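Local coordinates for putative CRISPR-associated endoribonuclease-like protein Cas6 (PDB 3UFC) that probably binds CRISPR RNA as a paralogue of the Cas6 endoribonucleases, in the CRISPR defence against viruses and plasmids, at residues A[152-163]-A[183-192]. Sequence-based numbering, arbitrary orientation.
Sequences YPHDELFLDRLR and FRIELIKFKP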
loop_
_atom_site.group_PDB
_atom_site.type_symbol
_atom_site.label_atom_id
_atom_site.label_comp_id
_atom_site.label_asym_id
_atom_site.label_seq_id
_atom_site.Cartn_x
_atom_site.Cartn_y
_atom_site.Cartn_z
ATOM N N TYR A 152 11.360 6.993 -10.131
ATOM C CA TYR A 152 10.418 8.044 -9.755
ATOM C C TYR A 152 9.739 8.522 -11.037
ATOM O O TYR A 152 10.253 8.297 -12.132
ATOM C CB TYR A 152 11.159 9.210 -9.108
ATOM C CG TYR A 152 12.020 8.812 -7.934
ATOM C CD1 TYR A 152 11.454 8.519 -6.697
ATOM C CD2 TYR A 152 13.407 8.728 -8.062
ATOM C CE1 TYR A 152 12.246 8.159 -5.611
ATOM C CE2 TYR A 152 14.210 8.364 -6.984
ATOM C CZ TYR A 152 13.623 8.085 -5.762
ATOM O OH TYR A 152 14.411 7.760 -4.686
ATOM N N PRO A 153 8.584 9.201 -10.918
ATOM C CA PRO A 153 7.851 9.697 -12.086
ATOM C C PRO A 153 8.658 10.528 -13.084
ATOM O O PRO A 153 8.302 10.590 -14.260
ATOM C CB PRO A 153 6.706 10.494 -11.460
ATOM C CG PRO A 153 6.463 9.766 -10.175
ATOM C CD PRO A 153 7.869 9.545 -9.676
ATOM N N HIS A 154 9.737 11.164 -12.633
ATOM C CA HIS A 154 10.541 11.969 -13.551
ATOM C C HIS A 154 11.559 11.145 -14.336
ATOM O O HIS A 154 12.244 11.672 -15.210
ATOM C CB HIS A 154 11.256 13.112 -12.813
ATOM C CG HIS A 154 12.175 12.662 -11.720
ATOM N ND1 HIS A 154 11.788 12.601 -10.399
ATOM C CD2 HIS A 154 13.471 12.270 -11.751
ATOM C CE1 HIS A 154 12.806 12.195 -9.661
ATOM N NE2 HIS A 154 13.840 11.987 -10.457
ATOM N N ASP A 155 11.649 9.853 -14.030
ATOM C CA ASP A 155 12.570 8.956 -14.724
ATOM C C ASP A 155 11.965 8.492 -16.048
ATOM O O ASP A 155 10.790 8.123 -16.109
ATOM C CB ASP A 155 12.879 7.736 -13.851
ATOM C CG ASP A 155 13.837 8.053 -12.724
ATOM O OD1 ASP A 155 13.597 7.607 -11.581
ATOM O OD2 ASP A 155 14.845 8.740 -12.985
ATOM N N GLU A 156 12.771 8.506 -17.108
ATOM C CA GLU A 156 12.307 8.093 -18.433
ATOM C C GLU A 156 11.675 6.703 -18.465
ATOM O O GLU A 156 10.707 6.476 -19.187
ATOM C CB GLU A 156 13.462 8.121 -19.439
ATOM C CG GLU A 156 14.055 9.491 -19.695
ATOM C CD GLU A 156 15.046 9.473 -20.844
ATOM O OE1 GLU A 156 16.001 8.664 -20.797
ATOM O OE2 GLU A 156 14.870 10.265 -21.795
ATOM N N LEU A 157 12.230 5.772 -17.693
ATOM C CA LEU A 157 11.715 4.403 -17.659
ATOM C C LEU A 157 10.518 4.172 -16.731
ATOM O O LEU A 157 9.889 3.121 -16.792
ATOM C CB LEU A 157 12.830 3.431 -17.260
ATOM C CG LEU A 157 13.831 2.965 -18.319
ATOM C CD1 LEU A 157 14.492 4.156 -18.993
ATOM C CD2 LEU A 157 14.872 2.079 -17.650
ATOM N N PHE A 158 10.211 5.144 -15.877
ATOM C CA PHE A 158 9.107 5.007 -14.922
ATOM C C PHE A 158 7.808 4.472 -15.526
ATOM O O PHE A 158 7.334 3.393 -15.154
ATOM C CB PHE A 158 8.821 6.351 -14.243
ATOM C CG PHE A 158 7.786 6.269 -13.144
ATOM C CD1 PHE A 158 8.139 5.859 -11.864
ATOM C CD2 PHE A 158 6.456 6.584 -13.397
ATOM C CE1 PHE A 158 7.181 5.763 -10.852
ATOM C CE2 PHE A 158 5.488 6.491 -12.391
ATOM C CZ PHE A 158 5.850 6.082 -11.122
ATOM N N LEU A 159 7.233 5.227 -16.458
ATOM C CA LEU A 159 5.975 4.832 -17.073
ATOM C C LEU A 159 5.995 3.433 -17.686
ATOM O O LEU A 159 5.117 2.625 -17.397
ATOM C CB LEU A 159 5.545 5.860 -18.129
ATOM C CG LEU A 159 4.211 5.539 -18.814
ATOM C CD1 LEU A 159 3.120 5.394 -17.765
ATOM C CD2 LEU A 159 3.859 6.635 -19.809
ATOM N N ASP A 160 6.983 3.138 -18.527
ATOM C CA ASP A 160 7.049 1.813 -19.138
ATOM C C ASP A 160 7.205 0.719 -18.092
ATOM O O ASP A 160 6.622 -0.360 -18.225
ATOM C CB ASP A 160 8.186 1.733 -20.157
ATOM C CG ASP A 160 7.855 2.458 -21.445
ATOM O OD1 ASP A 160 6.650 2.580 -21.761
ATOM O OD2 ASP A 160 8.789 2.893 -22.147
ATOM N N ARG A 161 7.992 0.993 -17.057
ATOM C CA ARG A 161 8.171 0.019 -15.986
ATOM C C ARG A 161 6.844 -0.176 -15.236
ATOM O O ARG A 161 6.448 -1.304 -14.946
ATOM C CB ARG A 161 9.251 0.489 -15.015
ATOM C CG ARG A 161 10.673 0.363 -15.542
ATOM C CD ARG A 161 11.261 -0.990 -15.186
ATOM N NE ARG A 161 11.081 -1.983 -16.234
ATOM C CZ ARG A 161 11.285 -3.286 -16.062
ATOM N NH1 ARG A 161 11.664 -3.749 -14.878
ATOM N NH2 ARG A 161 11.134 -4.122 -17.082
ATOM N N LEU A 162 6.158 0.924 -14.930
ATOM C CA LEU A 162 4.883 0.832 -14.218
ATOM C C LEU A 162 3.890 0.036 -15.069
ATOM O O LEU A 162 3.182 -0.834 -14.563
ATOM C CB LEU A 162 4.324 2.229 -13.919
ATOM C CG LEU A 162 2.955 2.268 -13.213
ATOM C CD1 LEU A 162 3.035 1.528 -11.878
ATOM C CD2 LEU A 162 2.524 3.710 -12.995
ATOM N N ARG A 163 3.854 0.323 -16.369
ATOM C CA ARG A 163 2.953 -0.385 -17.263
ATOM C C ARG A 163 3.196 -1.889 -17.227
ATOM O O ARG A 163 2.253 -2.665 -17.085
ATOM C CB ARG A 163 3.113 0.121 -18.693
ATOM C CG ARG A 163 2.554 1.504 -18.931
ATOM C CD ARG A 163 3.039 2.048 -20.269
ATOM N NE ARG A 163 2.341 3.273 -20.641
ATOM C CZ ARG A 163 2.686 4.049 -21.660
ATOM N NH1 ARG A 163 3.730 3.728 -22.414
ATOM N NH2 ARG A 163 1.990 5.146 -21.924
ATOM N N PHE A 183 -2.227 2.833 -20.842
ATOM C CA PHE A 183 -2.537 3.964 -19.976
ATOM C C PHE A 183 -1.343 4.892 -19.855
ATOM O O PHE A 183 -0.213 4.508 -20.145
ATOM C CB PHE A 183 -2.974 3.488 -18.580
ATOM C CG PHE A 183 -1.847 2.962 -17.714
ATOM C CD1 PHE A 183 -1.071 3.828 -16.952
ATOM C CD2 PHE A 183 -1.599 1.596 -17.630
ATOM C CE1 PHE A 183 -0.060 3.337 -16.109
ATOM C CE2 PHE A 183 -0.591 1.095 -16.792
ATOM C CZ PHE A 183 0.176 1.971 -16.031
ATOM N N ARG A 184 -1.607 6.122 -19.433
ATOM C CA ARG A 184 -0.561 7.112 -19.237
ATOM C C ARG A 184 -0.918 7.881 -17.971
ATOM O O ARG A 184 -2.034 7.766 -17.461
ATOM C CB ARG A 184 -0.482 8.074 -20.432
ATOM C CG ARG A 184 -1.748 8.884 -20.685
ATOM C CD ARG A 184 -1.519 9.982 -21.731
ATOM N NE ARG A 184 -2.755 10.682 -22.084
ATOM C CZ ARG A 184 -3.764 10.129 -22.754
ATOM N NH1 ARG A 184 -3.689 8.865 -23.152
ATOM N NH2 ARG A 184 -4.853 10.836 -23.027
ATOM N N ILE A 185 0.028 8.649 -17.453
ATOM C CA ILE A 185 -0.225 9.424 -16.248
ATOM C C ILE A 185 0.414 10.791 -16.363
ATOM O O ILE A 185 1.378 10.975 -17.107
ATOM C CB ILE A 185 0.371 8.752 -14.983
ATOM C CG1 ILE A 185 1.902 8.815 -15.031
ATOM C CG2 ILE A 185 -0.102 7.304 -14.879
ATOM C CD1 ILE A 185 2.562 8.537 -13.699
ATOM N N GLU A 186 -0.131 11.755 -15.636
ATOM C CA GLU A 186 0.453 13.082 -15.629
ATOM C C GLU A 186 0.605 13.476 -14.169
ATOM O O GLU A 186 -0.363 13.498 -13.408
ATOM C CB GLU A 186 -0.409 14.087 -16.406
ATOM C CG GLU A 186 -1.744 14.452 -15.804
ATOM C CD GLU A 186 -2.464 15.508 -16.632
ATOM O OE1 GLU A 186 -1.885 16.594 -16.847
ATOM O OE2 GLU A 186 -3.604 15.257 -17.071
ATOM N N LEU A 187 1.845 13.750 -13.782
ATOM C CA LEU A 187 2.169 14.123 -12.413
ATOM C C LEU A 187 1.574 15.463 -12.013
ATOM O O LEU A 187 1.683 16.441 -12.747
ATOM C CB LEU A 187 3.683 14.197 -12.235
ATOM C CG LEU A 187 4.368 13.262 -11.242
ATOM C CD1 LEU A 187 5.740 13.840 -10.943
ATOM C CD2 LEU A 187 3.563 13.128 -9.957
ATOM N N ILE A 188 0.953 15.502 -10.841
ATOM C CA ILE A 188 0.372 16.733 -10.329
ATOM C C ILE A 188 1.188 17.196 -9.121
ATOM O O ILE A 188 1.555 18.365 -9.028
ATOM C CB ILE A 188 -1.098 16.528 -9.923
ATOM C CG1 ILE A 188 -1.928 16.177 -11.163
ATOM C CG2 ILE A 188 -1.635 17.787 -9.256
ATOM C CD1 ILE A 188 -3.384 15.892 -10.867
ATOM N N LYS A 189 1.475 16.272 -8.206
ATOM C CA LYS A 189 2.267 16.570 -7.011
ATOM C C LYS A 189 3.236 15.411 -6.788
ATOM O O LYS A 189 2.921 14.267 -7.111
ATOM C CB LYS A 189 1.367 16.721 -5.781
ATOM C CG LYS A 189 0.330 17.834 -5.872
ATOM C CD LYS A 189 -0.532 17.871 -4.614
ATOM C CE LYS A 189 -1.652 18.896 -4.721
ATOM N NZ LYS A 189 -1.134 20.282 -4.904
ATOM N N PHE A 190 4.407 15.699 -6.226
ATOM C CA PHE A 190 5.398 14.657 -6.001
ATOM C C PHE A 190 6.412 14.938 -4.898
ATOM O O PHE A 190 6.873 16.067 -4.730
ATOM C CB PHE A 190 6.164 14.389 -7.302
ATOM C CG PHE A 190 7.425 13.588 -7.114
ATOM C CD1 PHE A 190 7.371 12.215 -6.915
ATOM C CD2 PHE A 190 8.666 14.217 -7.102
ATOM C CE1 PHE A 190 8.533 11.478 -6.706
ATOM C CE2 PHE A 190 9.835 13.494 -6.893
ATOM C CZ PHE A 190 9.770 12.120 -6.694
ATOM N N LYS A 191 6.757 13.891 -4.154
ATOM C CA LYS A 191 7.763 13.967 -3.102
ATOM C C LYS A 191 8.316 12.556 -2.912
ATOM O O LYS A 191 7.557 11.602 -2.704
ATOM C CB LYS A 191 7.172 14.498 -1.792
ATOM C CG LYS A 191 6.182 13.576 -1.115
ATOM C CD LYS A 191 6.595 13.290 0.323
ATOM C CE LYS A 191 6.532 14.531 1.201
ATOM N NZ LYS A 191 7.502 15.578 0.788
ATOM N N PRO A 192 9.649 12.402 -3.005
ATOM C CA PRO A 192 10.304 11.102 -2.846
ATOM C C PRO A 192 10.278 10.626 -1.405
ATOM O O PRO A 192 10.174 11.430 -0.478
ATOM C CB PRO A 192 11.722 11.375 -3.329
ATOM C CG PRO A 192 11.947 12.774 -2.850
ATOM C CD PRO A 192 10.650 13.457 -3.248
#
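Arg163 on helix 158-174 reaches across to Phe183, the first residue of strand 183-197, where this helix packs on an edge strand of the antiparallel sheet in the C-terminal ferredoxin-like part of Cas6. Arg163 CB sits just beyond the ring rim, 4.3 Å from Phe183 CE2. CG, turned anti to the carbonyl carbon (chi1 -72°), lies over one ring face, a CH-pi contact 4.1 Å from the Phe183 centroid. From CG the extended chain brings CD near Phe183 O and sets the guanidinium, nearly perpendicular to the ring, side-on to that carbonyl. Both NE and NH2 of Arg163 donate to Phe183 O at 2.9 Å, NE nearly in line with the C=O bond (172°). Phe183 O is thus gripped twice, tying the start of the strand to the helix. At the tip, Arg163 NH1 forms a salt bridge with Asp160 OD1 (3.2 Å), its hydrogen bond weak, while Leu159 CD2 lies over the rim of one guanidinium face.

Leu162 CG abuts Phe183 CZ at the ring edge (4.0 Å), and Tyr211 of the adjacent strand meets the same ring. Further along, Ile185 CD1 touches the edge of Phe158 at CE2 (3.8 Å). The type I turn from Tyr152 to Asp155 faces the corner in the strand at Ile188: Pro153 CB packs on Leu187 CD1 (3.5 Å), and Pro153 CD on Phe190 CE1 (3.6 Å). His154 presents its edge to the Phe190 face in an offset edge-to-face pair, planes at 76°. Tyr152 CB and CD1 both lie against Phe190 CZ, with CD1 in the plane of the Phe190 ring.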